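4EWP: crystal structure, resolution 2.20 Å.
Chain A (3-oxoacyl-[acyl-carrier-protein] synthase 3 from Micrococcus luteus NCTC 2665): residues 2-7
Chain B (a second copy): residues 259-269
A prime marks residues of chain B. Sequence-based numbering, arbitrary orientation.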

# COMPACT_ATOMS: atom_id res chain seq x y z
N THR A 2 9.28 -20.51 -30.61
CA THR A 2 9.11 -19.88 -29.30
C THR A 2 8.18 -18.66 -29.40
O THR A 2 8.25 -17.89 -30.36
CB THR A 2 10.47 -19.48 -28.67
OG1 THR A 2 11.18 -18.62 -29.57
CG2 THR A 2 11.32 -20.72 -28.40
N VAL A 3 7.31 -18.51 -28.40
CA VAL A 3 6.28 -17.47 -28.43
C VAL A 3 6.76 -16.16 -27.81
O VAL A 3 7.28 -16.15 -26.70
CB VAL A 3 5.01 -17.92 -27.69
CG1 VAL A 3 3.94 -16.84 -27.76
CG2 VAL A 3 4.50 -19.22 -28.27
N THR A 4 6.56 -15.06 -28.53
CA THR A 4 6.89 -13.74 -28.01
C THR A 4 5.65 -13.14 -27.33
O THR A 4 4.56 -13.13 -27.91
CB THR A 4 7.37 -12.79 -29.13
OG1 THR A 4 8.33 -13.47 -29.97
CG2 THR A 4 8.01 -11.53 -28.54
N LEU A 5 5.82 -12.66 -26.10
CA LEU A 5 4.72 -12.09 -25.35
C LEU A 5 4.39 -10.73 -25.93
O LEU A 5 5.29 -9.98 -26.30
CB LEU A 5 5.09 -11.92 -23.87
CG LEU A 5 5.49 -13.15 -23.03
CD1 LEU A 5 5.91 -12.73 -21.62
CD2 LEU A 5 4.37 -14.18 -22.99
N LYS A 6 3.10 -10.40 -26.00
CA LYS A 6 2.68 -9.07 -26.43
C LYS A 6 2.99 -8.04 -25.37
O LYS A 6 3.16 -8.38 -24.20
CB LYS A 6 1.20 -9.06 -26.79
CG LYS A 6 0.94 -9.56 -28.20
CD LYS A 6 -0.38 -10.27 -28.33
CE LYS A 6 -1.52 -9.32 -28.61
NZ LYS A 6 -2.68 -10.08 -29.18
N GLN A 7 3.06 -6.78 -25.78
CA GLN A 7 3.35 -5.67 -24.87
C GLN A 7 2.46 -4.46 -25.18
O GLN A 7 2.04 -4.28 -26.33
CB GLN A 7 4.83 -5.27 -24.96
CG GLN A 7 5.86 -6.39 -24.69
CD GLN A 7 6.04 -6.68 -23.21
OE1 GLN A 7 7.00 -6.21 -22.58
NE2 GLN A 7 5.12 -7.45 -22.63
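Chain B, residues 259-269: LDAAGVEPEDL

The end of a helix leaves carbonyl groups that can no longer be paired by the helix itself, and an extended segment from a partner subunit can take them up. The contact between two copies of the Micrococcus luteus 3-oxoacyl-[acyl-carrier-protein] synthase 3 is a compact example. The chain A segment forms no regular helix or strand, yet from Val3 to Gln7 its phi/psi values are those of extended chain. Against it lies a chain B stretch in which a helix ends at Ala262′, Gly263′ turns with positive phi (74/34), Val264′ and Glu265′ are extended, and residues 266′ to 268′ make a short 3-10 segment. Lys6 lies nearest Ala262′, their CA atoms 5.1 Å apart, whereas Val3 reaches further along chain B, to Gly263′, Val264′ and Asp268′, so the two chains run in opposite directions: as chain A goes from Lys6 back to Val3, chain B goes forward from Ala262′ to Asp268′.

The helix end is a Schellman motif. Val264′ N bonds to Leu259′ O at 3.0 Å and Gly263′ N to Asp260′ O at 2.9 Å, which closes the last turn. The carbonyl of Ala262′ faces chain A, and Lys6 N donates to Ala262′ O at 3.0 Å with a nearly straight angle of 170°. This is the one direct hydrogen bond between the stretches. A water adds a second polar link, donating to Thr4 O at 2.8 Å and to Gly263′ O at 2.7 Å; it joins two carbonyls that could not bond to each other, since both are acceptors.

Packing around these links depends on close fit. Lys6 points its CA-to-CB bond toward chain B and runs along the helix end, with CB 3.5 Å from Ala261′ O and CD 3.4 Å from Gly263′ CA. Glycine suits this position twice over: its positive phi is easily adopted without a side chain, and an ideal CB here would come within 2.4 Å of Lys6 CD, a clash. The methylenes of the lysine thus occupy space that the glycine leaves free.

The apolar contacts centre on Val264′. Its CG2 meets Val3 CG1 at 4.0 Å and Leu5 CD2 at 3.9 Å, so one methyl group touches two chain A side chains. Leu5 starts sideways, but its end comes nearer to chain B. Val3, which points toward chain B, also places CG2 3.8 Å from Asp268′ CG. That carboxylate is engaged within its own chain, where Asp268′ OD2 accepts from Glu265′ N at 2.8 Å. Altogether the two stretches bury 331 Å², counting both sides.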

# COMPACT_ATOMS: atom_id res chain seq x y z
N LEU B 259 -4.23 -14.54 -20.97
CA LEU B 259 -3.70 -15.28 -22.10
C LEU B 259 -3.91 -14.51 -23.40
O LEU B 259 -2.98 -14.36 -24.19
CB LEU B 259 -4.36 -16.65 -22.20
CG LEU B 259 -4.07 -17.66 -21.08
CD1 LEU B 259 -4.92 -18.92 -21.28
CD2 LEU B 259 -2.59 -18.02 -21.00
N ASP B 260 -5.13 -14.03 -23.61
CA ASP B 260 -5.43 -13.23 -24.80
C ASP B 260 -4.49 -12.04 -24.90
O ASP B 260 -3.80 -11.88 -25.90
CB ASP B 260 -6.88 -12.73 -24.78
CG ASP B 260 -7.89 -13.85 -25.05
OD1 ASP B 260 -7.51 -15.04 -25.09
OD2 ASP B 260 -9.09 -13.52 -25.22
N ALA B 261 -4.44 -11.21 -23.86
CA ALA B 261 -3.60 -10.02 -23.87
C ALA B 261 -2.11 -10.38 -24.00
O ALA B 261 -1.30 -9.56 -24.44
CB ALA B 261 -3.84 -9.19 -22.62
N ALA B 262 -1.77 -11.61 -23.61
CA ALA B 262 -0.39 -12.07 -23.75
C ALA B 262 -0.08 -12.55 -25.17
O ALA B 262 1.07 -12.60 -25.58
CB ALA B 262 -0.10 -13.17 -22.75
N GLY B 263 -1.12 -12.87 -25.93
CA GLY B 263 -0.94 -13.46 -27.26
C GLY B 263 -0.50 -14.91 -27.16
O GLY B 263 0.26 -15.41 -27.99
N VAL B 264 -1.01 -15.59 -26.13
CA VAL B 264 -0.54 -16.91 -25.72
C VAL B 264 -1.70 -17.91 -25.64
O VAL B 264 -2.82 -17.55 -25.26
CB VAL B 264 0.19 -16.80 -24.34
CG1 VAL B 264 -0.01 -18.03 -23.49
CG2 VAL B 264 1.66 -16.49 -24.53
N GLU B 265 -1.44 -19.17 -26.00
CA GLU B 265 -2.44 -20.24 -25.87
C GLU B 265 -2.16 -21.13 -24.66
O GLU B 265 -1.05 -21.15 -24.16
CB GLU B 265 -2.49 -21.11 -27.14
CG GLU B 265 -3.07 -20.42 -28.36
CD GLU B 265 -4.47 -19.88 -28.12
OE1 GLU B 265 -5.16 -20.37 -27.19
OE2 GLU B 265 -4.88 -18.96 -28.85
N PRO B 266 -3.18 -21.87 -24.19
CA PRO B 266 -2.92 -22.83 -23.09
C PRO B 266 -1.84 -23.84 -23.46
O PRO B 266 -1.13 -24.28 -22.57
CB PRO B 266 -4.27 -23.53 -22.92
CG PRO B 266 -5.28 -22.56 -23.42
CD PRO B 266 -4.60 -21.82 -24.56
N GLU B 267 -1.72 -24.20 -24.73
CA GLU B 267 -0.67 -25.14 -25.17
C GLU B 267 0.73 -24.56 -25.01
O GLU B 267 1.72 -25.29 -25.01
CB GLU B 267 -0.87 -25.52 -26.64
CG GLU B 267 -2.12 -26.32 -26.92
CD GLU B 267 -3.39 -25.55 -26.63
OE1 GLU B 267 -3.60 -24.47 -27.24
OE2 GLU B 267 -4.19 -26.02 -25.79
N ASP B 268 0.81 -23.23 -24.92
CA ASP B 268 2.08 -22.53 -24.81
C ASP B 268 2.57 -22.43 -23.37
O ASP B 268 3.71 -22.04 -23.13
CB ASP B 268 1.97 -21.14 -25.44
CG ASP B 268 1.57 -21.20 -26.90
OD1 ASP B 268 2.07 -22.08 -27.62
OD2 ASP B 268 0.75 -20.36 -27.32
N LEU B 269 1.72 -22.79 -22.42
CA LEU B 269 2.10 -22.69 -21.01
C LEU B 269 2.95 -23.87 -20.55
O LEU B 269 2.66 -25.03 -20.88
CB LEU B 269 0.86 -22.59 -20.11
CG LEU B 269 -0.05 -21.38 -20.30
CD1 LEU B 269 -1.31 -21.54 -19.48
CD2 LEU B 269 0.70 -20.11 -19.92
O HOH W 1 2.34 -14.21 -29.15